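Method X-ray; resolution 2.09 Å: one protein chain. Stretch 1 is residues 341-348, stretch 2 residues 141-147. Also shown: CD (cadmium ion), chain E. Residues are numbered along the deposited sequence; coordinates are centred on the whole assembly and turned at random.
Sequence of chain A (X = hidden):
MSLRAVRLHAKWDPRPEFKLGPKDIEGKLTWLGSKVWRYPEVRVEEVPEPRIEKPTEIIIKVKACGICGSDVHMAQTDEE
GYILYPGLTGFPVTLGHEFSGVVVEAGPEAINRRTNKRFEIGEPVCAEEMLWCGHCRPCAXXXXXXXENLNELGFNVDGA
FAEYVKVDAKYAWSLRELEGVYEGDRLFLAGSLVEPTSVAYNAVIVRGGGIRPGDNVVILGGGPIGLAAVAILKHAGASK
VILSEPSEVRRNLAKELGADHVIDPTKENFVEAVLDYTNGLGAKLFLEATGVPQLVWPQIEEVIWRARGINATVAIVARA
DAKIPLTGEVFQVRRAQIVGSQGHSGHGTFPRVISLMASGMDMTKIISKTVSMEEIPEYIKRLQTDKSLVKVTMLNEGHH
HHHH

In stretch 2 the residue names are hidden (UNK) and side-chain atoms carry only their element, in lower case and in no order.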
# COMPACT_ATOMS: atom_id res chain seq x y z
N SER A 341 -1.44 -3.90 17.23
CA SER A 341 -0.17 -4.54 16.93
C SER A 341 0.20 -5.51 18.03
O SER A 341 -0.12 -5.27 19.20
CB SER A 341 0.92 -3.47 16.81
OG SER A 341 2.16 -4.07 16.46
N GLN A 342 0.89 -6.59 17.67
CA GLN A 342 1.49 -7.49 18.66
C GLN A 342 2.68 -8.23 18.03
O GLN A 342 2.70 -8.45 16.81
CB GLN A 342 0.48 -8.51 19.22
CG GLN A 342 0.29 -9.77 18.35
CD GLN A 342 -0.65 -10.80 18.97
OE1 GLN A 342 -1.21 -10.58 20.04
NE2 GLN A 342 -0.84 -11.93 18.28
N GLY A 343 3.67 -8.58 18.86
CA GLY A 343 4.77 -9.43 18.40
C GLY A 343 5.90 -8.68 17.71
O GLY A 343 5.95 -7.43 17.70
N HIS A 344 6.83 -9.45 17.13
CA HIS A 344 8.07 -8.88 16.64
C HIS A 344 8.64 -9.74 15.50
O HIS A 344 9.70 -9.45 14.97
CB HIS A 344 9.07 -8.83 17.79
CG HIS A 344 9.21 -10.15 18.49
ND1 HIS A 344 8.70 -10.38 19.76
CD2 HIS A 344 9.75 -11.32 18.09
CE1 HIS A 344 8.95 -11.63 20.10
NE2 HIS A 344 9.59 -12.22 19.11
N SER A 345 7.93 -10.81 15.15
CA SER A 345 8.41 -11.77 14.13
C SER A 345 8.00 -11.34 12.72
O SER A 345 7.17 -10.45 12.57
CB SER A 345 7.86 -13.19 14.43
OG SER A 345 8.33 -13.63 15.71
N GLY A 346 8.62 -11.95 11.72
CA GLY A 346 8.27 -11.75 10.32
C GLY A 346 8.72 -10.43 9.75
O GLY A 346 9.30 -9.60 10.46
N HIS A 347 8.46 -10.25 8.44
CA HIS A 347 8.61 -8.94 7.74
C HIS A 347 10.03 -8.41 7.67
O HIS A 347 10.26 -7.33 7.16
CB HIS A 347 7.67 -7.88 8.37
CG HIS A 347 6.26 -8.36 8.53
ND1 HIS A 347 5.39 -8.47 7.47
CD2 HIS A 347 5.60 -8.83 9.61
CE1 HIS A 347 4.24 -8.96 7.89
NE2 HIS A 347 4.34 -9.19 9.19
N GLY A 348 10.99 -9.17 8.21
CA GLY A 348 12.38 -8.76 8.25
C GLY A 348 12.59 -7.65 9.25
O GLY A 348 13.46 -6.81 9.09
N UNK A 141 0.80 -17.27 4.90
CA UNK A 141 0.49 -15.97 4.27
C UNK A 141 1.49 -14.89 4.70
O UNK A 141 1.35 -13.74 4.29
o UNK A 141 -3.77 -14.88 4.56
c UNK A 141 -3.51 -16.04 4.19
c UNK A 141 -0.97 -15.51 4.52
c UNK A 141 -2.04 -16.48 3.96
o UNK A 141 -4.42 -16.89 3.99
N UNK A 142 2.47 -15.26 5.52
CA UNK A 142 3.54 -14.35 5.95
C UNK A 142 3.22 -13.49 7.17
O UNK A 142 3.80 -12.41 7.35
N UNK A 143 2.31 -13.99 8.03
CA UNK A 143 1.93 -13.29 9.26
C UNK A 143 2.19 -14.14 10.54
O UNK A 143 1.24 -14.58 11.22
c UNK A 143 -0.46 -12.42 6.81
c UNK A 143 0.24 -11.93 7.92
c UNK A 143 -0.65 -11.62 5.65
c UNK A 143 0.47 -12.80 9.14
c UNK A 143 -0.12 -10.31 5.60
c UNK A 143 0.60 -9.82 6.71
c UNK A 143 0.77 -10.64 7.86
N UNK A 144 3.49 -14.38 10.88
CA UNK A 144 3.87 -15.33 11.95
C UNK A 144 3.54 -14.87 13.38
O UNK A 144 3.48 -15.70 14.30
c UNK A 144 5.39 -15.46 11.78
c UNK A 144 5.81 -14.13 11.20
c UNK A 144 4.68 -13.69 10.31
N UNK A 145 3.34 -13.57 13.59
CA UNK A 145 2.85 -13.08 14.88
C UNK A 145 1.41 -13.50 15.19
O UNK A 145 0.91 -13.23 16.25
c UNK A 145 2.96 -11.56 14.97
n UNK A 145 4.71 -10.33 13.89
o UNK A 145 5.17 -11.46 15.77
c UNK A 145 4.37 -11.10 14.92
N UNK A 146 0.78 -14.20 14.25
CA UNK A 146 -0.60 -14.65 14.41
C UNK A 146 -0.74 -16.15 14.13
O UNK A 146 -1.85 -16.65 13.89
c UNK A 146 -0.50 -11.36 13.54
c UNK A 146 -1.75 -10.52 15.14
n UNK A 146 -0.77 -10.24 14.29
c UNK A 146 -1.37 -12.33 13.93
n UNK A 146 -2.11 -11.78 14.96
c UNK A 146 -1.49 -13.76 13.55
N UNK A 147 0.42 -16.82 14.19
CA UNK A 147 0.58 -18.28 14.13
C UNK A 147 -0.49 -19.04 14.90
O UNK A 147 -0.76 -18.72 16.06
c UNK A 147 1.95 -18.65 14.72
s UNK A 147 2.28 -20.43 14.78
CD CD E . 2.09 -20.96 12.36
O HOH W 1 6.58 -12.34 7.46
O HOH W 2 0.77 -7.91 14.50

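Position 141 carries three side-chain carbons in an unbranched run, the third bearing two oxygens, and the side chain does not reach stretch 1. That is a carboxylate at the end of a two-methylene arm, so the residue is Glu141.

Position 142 has no side-chain atoms, and its phi/psi of 86/26 lies where glycine is favoured. Its carbonyl faces stretch 1: the backbone O of 142 lies 3.5 Å from His347 CE1 and accepts a hydrogen bond from the O of water 1 at 2.8 Å, while the same water O accepts one from His347 N at 3.0 Å. It is Gly142, the residue that leaves helical geometry in a Schellman motif closing the preceding helix.

At position 143, one carbon leads to a ring of six carbons with no oxygen attached. The CA-to-CB bond points away from stretch 1, yet with chi1 at -55° (m) the ring comes back within reach: one of its carbons sits 3.9 Å from His347 CE1, near the plane of the imidazole at its edge. The bare six-carbon ring separates phenylalanine from tyrosine: Phe143, and the close carbon is CD1. The ring centroids of Phe143 and His347 are 5.9 Å apart and the planes meet at 47°, a rim-to-rim pair rather than a stack.

Three carbons at position 144 close a ring onto the backbone N. The CA-to-CB bond points toward stretch 1, and one ring carbon lies 3.5 Å from Gly346 CA and 3.9 Å from Ser345 CB. The closed ring identifies Pro144, and that carbon is CG. An ideal CB on Gly346 would fall 2.7 Å from Pro144 CG, a clash, so the close packing depends on the absence of a side chain there.

Position 145 shows two carbons, the second carrying one oxygen and one nitrogen. The labelled elements fit their partners: the side-chain oxygen accepts from Ser345 N at 2.9 Å (N-H...O angle 158°) and, weakly, from His344 N at 2.9 Å (128°). The side-chain nitrogen donates to Ser345 O at 2.8 Å, and Gln342 NE2 donates to the backbone O of 145 at 3.0 Å. This short amide is Asn145.

Position 146 has one carbon followed by a five-membered ring of three carbons and two nitrogens. One ring nitrogen lies 3.6 Å from Gln342 NE2; the other is hydrogen-bonded to the O of water 2 at 2.8 Å, and that water O donates to Gln342 O at 3.1 Å. The imidazole makes it His146, the nitrogens being ND1 and NE2 respectively.

Position 147 has one carbon and one sulfur and does not touch stretch 1, hence Cys147. Cys147 SG instead binds the cadmium ion CD at 2.5 Å, alongside three ligand atoms from elsewhere in the structure.

The contact is organised around Asn145, which has 103 Å² covered by stretch 1. Its amide reads the backbone of Ser345 through both N and O, and Gly343 leaves room for it: an ideal CB there would stand 2.2 Å from Asn145 OD1. The two stretches bury 408 Å² in all, with proline packing and the aromatic rims contributing; two waters add bridges, water 1 from Gly142 O to His347 N and water 2 from His146 to Gln342 O.

Stretch 2, residues 141-147: EGFPNHC
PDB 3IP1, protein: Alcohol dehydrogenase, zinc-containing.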